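Local coordinates for endolysin (Clostridium phage phiCD27, PDB 3QAY), which probably uses a bound zinc ion to hydrolyse the amide bond between N-acetylmuramic acid and L-alanine in the cell wall of Clostridium difficile, at residues S11-K14 with S15-T19; I52-E56 with K57-T61; K129-Y132 with I133-S136. All blocks are in the same frame, centred on the assembly; numbering follows the deposited sequence.

Interaction 1 (S11-K14 with S15-T19)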
ATOM      1  N   SER A  11       3.255  12.054  -2.376  1.00 10.05           N
ATOM      2  CA  SER A  11       4.540  12.567  -2.845  1.00 10.56           C
ATOM      3  C   SER A  11       4.977  13.793  -2.051  1.00 11.03           C
ATOM      4  O   SER A  11       4.210  14.355  -1.270  1.00 10.58           O
ATOM      5  CB  SER A  11       4.442  12.953  -4.323  1.00 11.07           C
ATOM      6  OG  SER A  11       3.523  14.017  -4.515  1.00 11.26           O
ATOM      7  N   ILE A  12       6.218  14.205  -2.273  1.00 11.74           N
ATOM      8  CA  ILE A  12       6.709  15.476  -1.781  1.00 12.30           C
ATOM      9  C   ILE A  12       6.742  16.447  -2.950  1.00 13.44           C
ATOM     10  O   ILE A  12       7.506  16.254  -3.901  1.00 13.74           O
ATOM     11  CB  ILE A  12       8.106  15.342  -1.165  1.00 12.45           C
ATOM     12  CG1 ILE A  12       8.042  14.485   0.094  1.00 11.77           C
ATOM     13  CG2 ILE A  12       8.676  16.721  -0.833  1.00 12.79           C
ATOM     14  CD1 ILE A  12       9.367  14.306   0.783  1.00 12.88           C
ATOM     15  N   LEU A  13       5.913  17.489  -2.874  1.00 14.14           N
ATOM     16  CA  LEU A  13       5.836  18.500  -3.930  1.00 15.32           C
ATOM     17  C   LEU A  13       7.118  19.326  -4.027  1.00 16.09           C
ATOM     18  O   LEU A  13       8.008  19.221  -3.184  1.00 16.35           O
ATOM     19  CB  LEU A  13       4.635  19.447  -3.714  1.00 15.76           C
ATOM     20  CG  LEU A  13       3.206  19.063  -4.148  1.00 16.00           C
ATOM     21  CD1 LEU A  13       3.128  17.710  -4.870  1.00 14.85           C
ATOM     22  CD2 LEU A  13       2.226  19.132  -2.982  1.00 16.43           C
ATOM     23  N   LYS A  14       7.190  20.152  -5.068  1.00 16.84           N
ATOM     24  CA  LYS A  14       8.308  21.067  -5.289  1.00 17.71           C
ATOM     25  C   LYS A  14       8.455  22.081  -4.153  1.00 17.48           C
ATOM     26  O   LYS A  14       9.568  22.490  -3.820  1.00 17.87           O
ATOM     27  CB  LYS A  14       8.117  21.801  -6.616  1.00 19.04           C
ATOM     28  CG  LYS A  14       9.321  22.617  -7.054  1.00 21.66           C
ATOM     29  CD  LYS A  14       9.065  23.311  -8.378  1.00 24.41           C
ATOM     30  CE  LYS A  14      10.368  23.807  -8.990  1.00 27.15           C
ATOM     31  NZ  LYS A  14      11.321  22.678  -9.241  1.00 28.77           N
ATOM     32  N   SER A  15       7.328  22.471  -3.566  1.00 16.46           N
ATOM     33  CA  SER A  15       7.306  23.352  -2.403  1.00 16.55           C
ATOM     34  C   SER A  15       7.936  22.719  -1.166  1.00 16.00           C
ATOM     35  O   SER A  15       8.292  23.425  -0.225  1.00 16.13           O
ATOM     36  CB  SER A  15       5.865  23.703  -2.056  1.00 16.49           C
ATOM     37  OG  SER A  15       5.206  22.572  -1.514  1.00 14.72           O
ATOM     38  N   GLY A  16       8.036  21.391  -1.166  1.00 15.16           N
ATOM     39  CA  GLY A  16       8.453  20.636   0.004  1.00 14.72           C
ATOM     40  C   GLY A  16       7.267  20.093   0.785  1.00 14.10           C
ATOM     41  O   GLY A  16       7.447  19.350   1.753  1.00 13.14           O
ATOM     42  N   ALA A  17       6.053  20.458   0.371  1.00 14.22           N
ATOM     43  CA  ALA A  17       4.849  19.969   1.031  1.00 14.13           C
ATOM     44  C   ALA A  17       4.685  18.489   0.730  1.00 13.42           C
ATOM     45  O   ALA A  17       4.819  18.064  -0.421  1.00 13.31           O
ATOM     46  CB  ALA A  17       3.623  20.739   0.568  1.00 14.46           C
ATOM     47  N   CYS A  18       4.402  17.703   1.764  1.00 13.15           N
ATOM     48  CA  CYS A  18       4.114  16.282   1.589  1.00 12.48           C
ATOM     49  C   CYS A  18       2.603  16.079   1.517  1.00 12.14           C
ATOM     50  O   CYS A  18       1.867  16.570   2.368  1.00 12.21           O
ATOM     51  CB  CYS A  18       4.689  15.471   2.738  1.00 12.31           C
ATOM     52  SG  CYS A  18       4.531  13.705   2.487  1.00 13.21           S
ATOM     53  N   THR A  19       2.142  15.343   0.511  1.00 11.47           N
ATOM     54  CA  THR A  19       0.708  15.243   0.249  1.00 11.12           C
ATOM     55  C   THR A  19       0.025  14.133   1.064  1.00 10.58           C
ATOM     56  O   THR A  19      -1.197  13.965   0.991  1.00 10.50           O
ATOM     57  CB  THR A  19       0.444  15.032  -1.246  1.00 11.19           C
ATOM     58  OG1 THR A  19       1.010  13.783  -1.671  1.00 10.57           O
ATOM     59  CG2 THR A  19       1.050  16.182  -2.053  1.00 11.08           C
TER

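Interaction 2 (I52-E56 with K57-T61)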
ATOM      1  N   ILE A  52       7.273   1.674  -7.599  1.00 12.59           N
ATOM      2  CA  ILE A  52       7.091   2.990  -8.211  1.00 13.03           C
ATOM      3  C   ILE A  52       6.863   4.026  -7.129  1.00 13.03           C
ATOM      4  O   ILE A  52       5.862   3.980  -6.423  1.00 12.88           O
ATOM      5  CB  ILE A  52       5.870   3.026  -9.171  1.00 13.05           C
ATOM      6  CG1 ILE A  52       5.985   1.955 -10.260  1.00 13.72           C
ATOM      7  CG2 ILE A  52       5.726   4.411  -9.802  1.00 13.54           C
ATOM      8  CD1 ILE A  52       7.205   2.079 -11.113  1.00 15.62           C
ATOM      9  N   ILE A  53       7.798   4.959  -6.997  1.00 13.63           N
ATOM     10  CA  ILE A  53       7.676   6.054  -6.047  1.00 13.71           C
ATOM     11  C   ILE A  53       7.822   7.350  -6.827  1.00 14.03           C
ATOM     12  O   ILE A  53       8.702   7.469  -7.686  1.00 14.57           O
ATOM     13  CB  ILE A  53       8.757   5.976  -4.948  1.00 13.92           C
ATOM     14  CG1 ILE A  53       8.805   4.566  -4.350  1.00 14.82           C
ATOM     15  CG2 ILE A  53       8.479   7.008  -3.857  1.00 14.05           C
ATOM     16  CD1 ILE A  53       9.761   4.397  -3.169  1.00 16.64           C
ATOM     17  N   CYS A  54       6.944   8.306  -6.552  1.00 13.48           N
ATOM     18  CA  CYS A  54       6.992   9.587  -7.238  1.00 13.82           C
ATOM     19  C   CYS A  54       8.310  10.308  -6.969  1.00 14.12           C
ATOM     20  O   CYS A  54       8.834  10.243  -5.857  1.00 13.51           O
ATOM     21  CB  CYS A  54       5.828  10.478  -6.808  1.00 13.59           C
ATOM     22  SG  CYS A  54       4.252   9.946  -7.468  1.00 13.62           S
ATOM     23  N   PRO A  55       8.856  10.988  -7.988  1.00 15.11           N
ATOM     24  CA  PRO A  55       9.997  11.848  -7.731  1.00 15.80           C
ATOM     25  C   PRO A  55       9.638  12.860  -6.657  1.00 16.15           C
ATOM     26  O   PRO A  55       8.481  13.281  -6.571  1.00 15.19           O
ATOM     27  CB  PRO A  55      10.234  12.556  -9.072  1.00 16.59           C
ATOM     28  CG  PRO A  55       9.465  11.795 -10.079  1.00 16.48           C
ATOM     29  CD  PRO A  55       8.364  11.104  -9.374  1.00 15.32           C
ATOM     30  N   GLU A  56      10.622  13.225  -5.839  1.00 17.31           N
ATOM     31  CA  GLU A  56      10.437  14.230  -4.800  1.00 17.86           C
ATOM     32  C   GLU A  56      10.856  15.622  -5.279  1.00 19.27           C
ATOM     33  O   GLU A  56      11.827  15.771  -6.033  1.00 20.04           O
ATOM     34  CB  GLU A  56      11.212  13.839  -3.543  1.00 17.90           C
ATOM     35  CG  GLU A  56      10.688  12.566  -2.889  1.00 17.42           C
ATOM     36  CD  GLU A  56      11.537  12.085  -1.728  1.00 18.13           C
ATOM     37  OE1 GLU A  56      12.520  12.767  -1.380  1.00 20.17           O
ATOM     38  OE2 GLU A  56      11.218  11.018  -1.158  1.00 17.71           O
ATOM     39  N   LYS A  57      10.106  16.631  -4.832  1.00 19.67           N
ATOM     40  CA  LYS A  57      10.366  18.039  -5.142  1.00 20.97           C
ATOM     41  C   LYS A  57      10.359  18.360  -6.649  1.00 21.88           C
ATOM     42  O   LYS A  57      11.051  19.267  -7.111  1.00 22.30           O
ATOM     43  CB  LYS A  57      11.648  18.506  -4.444  1.00 21.77           C
ATOM     44  CG  LYS A  57      11.599  18.255  -2.931  1.00 21.87           C
ATOM     45  CD  LYS A  57      12.566  19.122  -2.135  1.00 23.72           C
ATOM     46  CE  LYS A  57      12.349  18.923  -0.631  1.00 23.85           C
ATOM     47  NZ  LYS A  57      13.407  19.571   0.201  1.00 25.00           N
ATOM     48  N   GLN A  58       9.540  17.617  -7.392  1.00 21.71           N
ATOM     49  CA  GLN A  58       9.374  17.810  -8.829  1.00 22.66           C
ATOM     50  C   GLN A  58       7.999  18.401  -9.133  1.00 22.55           C
ATOM     51  O   GLN A  58       7.892  19.366  -9.889  1.00 23.50           O
ATOM     52  CB  GLN A  58       9.550  16.475  -9.563  1.00 22.36           C
ATOM     53  CG  GLN A  58       9.581  16.584 -11.087  1.00 24.31           C
ATOM     54  CD  GLN A  58       9.694  15.229 -11.779  1.00 24.58           C
ATOM     55  OE1 GLN A  58      10.674  14.505 -11.603  1.00 25.89           O
ATOM     56  NE2 GLN A  58       8.695  14.893 -12.585  1.00 25.95           N
ATOM     57  N   PHE A  59       6.959  17.827  -8.528  1.00 21.68           N
ATOM     58  CA  PHE A  59       5.569  18.188  -8.830  1.00 21.61           C
ATOM     59  C   PHE A  59       5.148  19.551  -8.298  1.00 22.32           C
ATOM     60  O   PHE A  59       5.468  19.915  -7.165  1.00 22.07           O
ATOM     61  CB  PHE A  59       4.593  17.153  -8.251  1.00 20.67           C
ATOM     62  CG  PHE A  59       4.792  15.750  -8.758  1.00 19.60           C
ATOM     63  CD1 PHE A  59       5.451  15.491  -9.958  1.00 18.60           C
ATOM     64  CD2 PHE A  59       4.286  14.678  -8.029  1.00 18.23           C
ATOM     65  CE1 PHE A  59       5.612  14.185 -10.408  1.00 18.72           C
ATOM     66  CE2 PHE A  59       4.444  13.374  -8.478  1.00 17.50           C
ATOM     67  CZ  PHE A  59       5.105  13.128  -9.668  1.00 17.41           C
ATOM     68  N   LYS A  60       4.397  20.278  -9.124  1.00 23.10           N
ATOM     69  CA  LYS A  60       3.769  21.536  -8.731  1.00 23.96           C
ATOM     70  C   LYS A  60       2.530  21.272  -7.874  1.00 23.58           C
ATOM     71  O   LYS A  60       2.313  21.947  -6.867  1.00 23.51           O
ATOM     72  CB  LYS A  60       3.380  22.354  -9.972  1.00 25.01           C
ATOM     73  CG  LYS A  60       4.562  22.738 -10.870  1.00 26.29           C
ATOM     74  CD  LYS A  60       4.150  23.728 -11.965  1.00 28.26           C
ATOM     75  CE  LYS A  60       5.360  24.374 -12.650  1.00 29.51           C
ATOM     76  NZ  LYS A  60       4.969  25.504 -13.549  1.00 30.95           N
ATOM     77  N   THR A  61       1.720  20.293  -8.278  1.00 23.04           N
ATOM     78  CA  THR A  61       0.530  19.906  -7.513  1.00 23.01           C
ATOM     79  C   THR A  61       0.440  18.394  -7.349  1.00 22.05           C
ATOM     80  O   THR A  61       1.128  17.644  -8.046  1.00 21.44           O
ATOM     81  CB  THR A  61      -0.778  20.395  -8.184  1.00 23.66           C
ATOM     82  OG1 THR A  61      -1.040  19.629  -9.369  1.00 24.10           O
ATOM     83  CG2 THR A  61      -0.687  21.871  -8.537  1.00 24.85           C
TER
HETATM   84  O   HOH W   1       7.387  15.770  -6.764  1.00  2.00           O

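Interaction 3 (K129-Y132 with I133-S136)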
ATOM      1  N   LYS A 129     -14.755   2.363  -6.190  1.00 17.69           N
ATOM      2  CA  LYS A 129     -14.520   2.513  -7.618  1.00 17.91           C
ATOM      3  C   LYS A 129     -14.183   3.945  -8.019  1.00 17.85           C
ATOM      4  O   LYS A 129     -13.979   4.222  -9.200  1.00 17.97           O
ATOM      5  CB  LYS A 129     -15.734   2.024  -8.410  1.00 19.23           C
ATOM      6  CG  LYS A 129     -16.013   0.538  -8.275  1.00 19.84           C
ATOM      7  CD  LYS A 129     -17.100   0.117  -9.243  1.00 22.16           C
ATOM      8  CE  LYS A 129     -17.214  -1.385  -9.356  1.00 23.53           C
ATOM      9  NZ  LYS A 129     -18.278  -1.781 -10.328  1.00 25.36           N
ATOM     10  N   ARG A 130     -14.117   4.849  -7.044  1.00 17.45           N
ATOM     11  CA  ARG A 130     -13.872   6.259  -7.324  1.00 17.77           C
ATOM     12  C   ARG A 130     -12.389   6.600  -7.418  1.00 16.29           C
ATOM     13  O   ARG A 130     -12.028   7.639  -7.969  1.00 16.58           O
ATOM     14  CB  ARG A 130     -14.529   7.135  -6.255  1.00 18.58           C
ATOM     15  CG  ARG A 130     -16.034   7.011  -6.208  1.00 21.55           C
ATOM     16  CD  ARG A 130     -16.622   7.827  -5.076  1.00 24.98           C
ATOM     17  NE  ARG A 130     -16.323   7.247  -3.768  1.00 27.41           N
ATOM     18  CZ  ARG A 130     -16.715   7.768  -2.604  1.00 30.57           C
ATOM     19  NH1 ARG A 130     -17.431   8.893  -2.566  1.00 32.07           N
ATOM     20  NH2 ARG A 130     -16.385   7.161  -1.466  1.00 31.41           N
ATOM     21  N   LEU A 131     -11.529   5.739  -6.879  1.00 14.87           N
ATOM     22  CA  LEU A 131     -10.106   6.036  -6.824  1.00 13.76           C
ATOM     23  C   LEU A 131      -9.464   5.739  -8.170  1.00 13.16           C
ATOM     24  O   LEU A 131      -9.656   4.660  -8.730  1.00 12.65           O
ATOM     25  CB  LEU A 131      -9.418   5.231  -5.720  1.00 13.34           C
ATOM     26  CG  LEU A 131      -9.972   5.461  -4.312  1.00 14.16           C
ATOM     27  CD1 LEU A 131      -9.297   4.527  -3.306  1.00 14.17           C
ATOM     28  CD2 LEU A 131      -9.809   6.911  -3.895  1.00 15.25           C
ATOM     29  N   TYR A 132      -8.695   6.699  -8.675  1.00 12.41           N
ATOM     30  CA  TYR A 132      -8.061   6.566  -9.979  1.00 12.23           C
ATOM     31  C   TYR A 132      -7.050   5.430 -10.027  1.00 11.35           C
ATOM     32  O   TYR A 132      -6.879   4.801 -11.068  1.00 11.52           O
ATOM     33  CB  TYR A 132      -7.396   7.880 -10.416  1.00 12.37           C
ATOM     34  CG  TYR A 132      -6.116   8.231  -9.681  1.00 11.73           C
ATOM     35  CD1 TYR A 132      -4.904   7.624 -10.009  1.00 11.06           C
ATOM     36  CD2 TYR A 132      -6.115   9.184  -8.663  1.00 12.31           C
ATOM     37  CE1 TYR A 132      -3.734   7.950  -9.336  1.00 10.36           C
ATOM     38  CE2 TYR A 132      -4.955   9.515  -7.992  1.00 10.64           C
ATOM     39  CZ  TYR A 132      -3.767   8.902  -8.334  1.00 10.95           C
ATOM     40  OH  TYR A 132      -2.611   9.236  -7.660  1.00 11.35           O
ATOM     41  N   ILE A 133      -6.376   5.164  -8.908  1.00 10.56           N
ATOM     42  CA  ILE A 133      -5.353   4.131  -8.894  1.00  9.79           C
ATOM     43  C   ILE A 133      -6.001   2.759  -9.091  1.00  9.71           C
ATOM     44  O   ILE A 133      -5.351   1.827  -9.567  1.00  9.48           O
ATOM     45  CB  ILE A 133      -4.489   4.177  -7.601  1.00  9.54           C
ATOM     46  CG1 ILE A 133      -3.165   3.431  -7.810  1.00  9.16           C
ATOM     47  CG2 ILE A 133      -5.261   3.607  -6.404  1.00  9.02           C
ATOM     48  CD1 ILE A 133      -2.309   3.981  -8.928  1.00  8.87           C
ATOM     49  N   LEU A 134      -7.288   2.662  -8.755  1.00  9.65           N
ATOM     50  CA  LEU A 134      -8.076   1.446  -8.955  1.00 10.05           C
ATOM     51  C   LEU A 134      -8.873   1.432 -10.264  1.00 10.73           C
ATOM     52  O   LEU A 134      -8.920   0.416 -10.949  1.00 11.39           O
ATOM     53  CB  LEU A 134      -9.037   1.255  -7.780  1.00 10.06           C
ATOM     54  CG  LEU A 134      -8.372   1.145  -6.412  1.00  9.54           C
ATOM     55  CD1 LEU A 134      -9.420   1.035  -5.316  1.00  8.60           C
ATOM     56  CD2 LEU A 134      -7.421  -0.043  -6.384  1.00  8.87           C
ATOM     57  N   ASN A 135      -9.510   2.545 -10.610  1.00 11.36           N
ATOM     58  CA  ASN A 135     -10.371   2.575 -11.803  1.00 12.10           C
ATOM     59  C   ASN A 135      -9.655   2.899 -13.125  1.00 12.58           C
ATOM     60  O   ASN A 135     -10.274   2.841 -14.188  1.00 13.37           O
ATOM     61  CB  ASN A 135     -11.589   3.487 -11.587  1.00 12.54           C
ATOM     62  CG  ASN A 135     -11.244   4.978 -11.568  1.00 13.28           C
ATOM     63  OD1 ASN A 135     -10.365   5.448 -12.293  1.00 13.16           O
ATOM     64  ND2 ASN A 135     -11.979   5.734 -10.755  1.00 13.39           N
ATOM     65  N   SER A 136      -8.365   3.224 -13.063  1.00 12.41           N
ATOM     66  CA  SER A 136      -7.593   3.541 -14.272  1.00 13.06           C
ATOM     67  C   SER A 136      -6.375   2.650 -14.454  1.00 12.53           C
ATOM     68  O   SER A 136      -5.535   2.906 -15.325  1.00 12.79           O
ATOM     69  CB  SER A 136      -7.170   5.014 -14.267  1.00 13.15           C
ATOM     70  OG  SER A 136      -8.312   5.846 -14.278  1.00 14.07           O
TER
HETATM   71  O   HOH W   2     -11.539   8.613 -10.777  1.00 31.91           O

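Interaction 1 (S11-K14 with S15-T19)
The flat groups that meet between Ser-11–Lys-14 and Ser-15–Thr-19 are peptide units. Over the face of the Leu-13 carbonyl comes the N-H of Gly-16, 64° out of the plane, with Gly-16 N 3.0 Å from Leu-13 O; the Ser-11 carbonyl instead meets Thr-19 N nearly head-on, and CA of Cys-18 adds a CA-H...O contact to Ser-11 O. Leu-13 N in turn gives a 2.7 Å bond to Ala-17 O. Between these rungs Ile-12 and Cys-18 form a single antiparallel bridge as a non-hydrogen-bonded pair.

At the base, the Thr-19 hydroxyl replaces a carbonyl: a chi1 of 63° folds OG1 over its own backbone, and Thr-19 OG1 accepts from Ser-11 N at 2.9 Å. Ser-11 OG and Thr-19 OG1 both also hydrogen-bond OE2 of Glu-65, so one carboxylate oxygen ties the hydroxyls of the two arms together. The Thr-19 methyl meets Leu-13 at about a right angle; CD2 of Leu-13 comes within 3.3 Å of CG2 of Thr-19, tighter than usual, and because the leucine is nearly eclipsed at chi2 (-3°) the exact placing of its methyls is doubtful. Phe-59 packs against Leu-13 as well. At the other end Ser-15 OG accepts from Ala-17 N at 3.0 Å, an ST turn.

Gly-16 N to Leu-13 O closes the type I turn Leu-13–Gly-16, and Leu-13 N to Ala-17 O completes the G1 bulge, with Gly-16 in a left-handed conformation: a beta hairpin loop of the type I turn plus G1 bulge kind, projecting beside the zinc site to which the neighbouring His-10 belongs.

Interaction 2 (I52-E56 with K57-T61)
Cys-54 and Phe-59 meet with the sulfur at the rim of the ring. SG lies almost in the ring plane, 83° off the normal and 4.9 Å from the Phe-59 centroid, with Cys-54 SG 3.6 Å from Phe-59 CE2. Both side chains are turned with their first branch atom anti to the carbonyl carbon (chi1 -73° for Cys-54, -59° for Phe-59), which brings thiol and ring edge together across the bend. Pro-55 meets the same ring at about a right angle: its CD is 3.8 Å from Phe-59 CZ, while its carbonyl oxygen sits over one face of the phenyl.

The other end of the pyrrolidine ring is met by Gln-58. That side chain is extended and crosses the proline obliquely, laying its amide oxygen against the aliphatic edge, with Gln-58 OE1 3.2 Å from Pro-55 CB and about as close to CG. Pro-55 is thus flanked by the ring atom CZ at CD and by the amide oxygen at CB and CG.

No direct hydrogen bond spans the bend. A water does so instead, donating to Pro-55 O at 2.7 Å and accepting from Phe-59 N, also at 2.7 Å. Lys-57 lets the chain reverse by taking left-handed helical backbone angles, and its neighbour Glu-56 uses OE2 on Tyr-28 and Lys-32 of helix 27-44. Tyr-68 touches Cys-54, Pro-55 and Phe-59.

The Cys sulfur-aromatic contact and the water between Pro-55 O and Phe-59 N both lie within the loop from edge strand 48-52 to helix 64-75, the first half of the beta-alpha-beta crossover that leads over that helix to the parallel strand 80-87.

Interaction 3 (K129-Y132 with I133-S136)
Asn-135 reaches back to Lys-129 because its first torsion (chi1 72°) tucks CG over its own backbone, which turns the amide toward the chain ahead of the short helix. From there Asn-135 ND2 donates to Lys-129 O at 3.0 Å in an almost straight bond (171°), the acceptor lying in the plane of the amide. Tyr-132 uses the same kind of first torsion, and as a result its ring lies over its own backbone and obliquely against the next peptide, with Tyr-132 CD1 3.1 Å from Ile-133 N; its OH is hydrogen-bonded with NZ of Lys-69, and the ring packs on helix 64-75.

Leu-131, at the N-cap position, offers its carbonyl to the first helical turn. The oxygen accepts twice, from Asn-135 N at 2.8 Å and from Leu-134 N at 3.1 Å, the second donor standing above the carbonyl plane. One residue further on, Ser-136 N bonds to Tyr-132 O at 2.9 Å. On the apolar side, Leu-131 and Leu-134 run alongside each other in one direction, their CD1 atoms in van der Waals contact; both rest on strand 140-148, while Ile-133 packs on strand 80-87.

Each end of the asparagine amide is used. Asn-135 OD1 accepts from Ser-136 OG at 2.9 Å, and besides its bond to Lys-129 O, ND2 donates to a water that in turn donates to Arg-130 O, with the water 2.9 Å from Asn-135 ND2. The Asn-135 amide is therefore held against rotation by three partners, and two successive carbonyls of the loop before the helix are gathered onto its nitrogen, one directly and one through water. The hydroxyl donating to OD1 would probably polarise the amide and make its N-H groups somewhat stronger donors to that loop.

From the N terminus, interaction 1 closes the hairpin that follows strand 3-8, interaction 2 bends the loop from strand 48-52 to helix 64-75, and interaction 3 shapes the short helix between strands 122-127 and 140-148. The three follow in series; none encloses or crosses another. Interactions 1 and 2 nevertheless touch: Ile-12 O and Lys-57 N, 2.8 Å apart, and Lys-14 N and Phe-59 O, 2.7 Å apart, are probable hydrogen bonds that fasten the hairpin to the loop. Interaction 3 stands apart, its nearest atoms about 7 Å from interaction 2, but helix 64-75 packs against both of them and supplies Glu-65 to interaction 1.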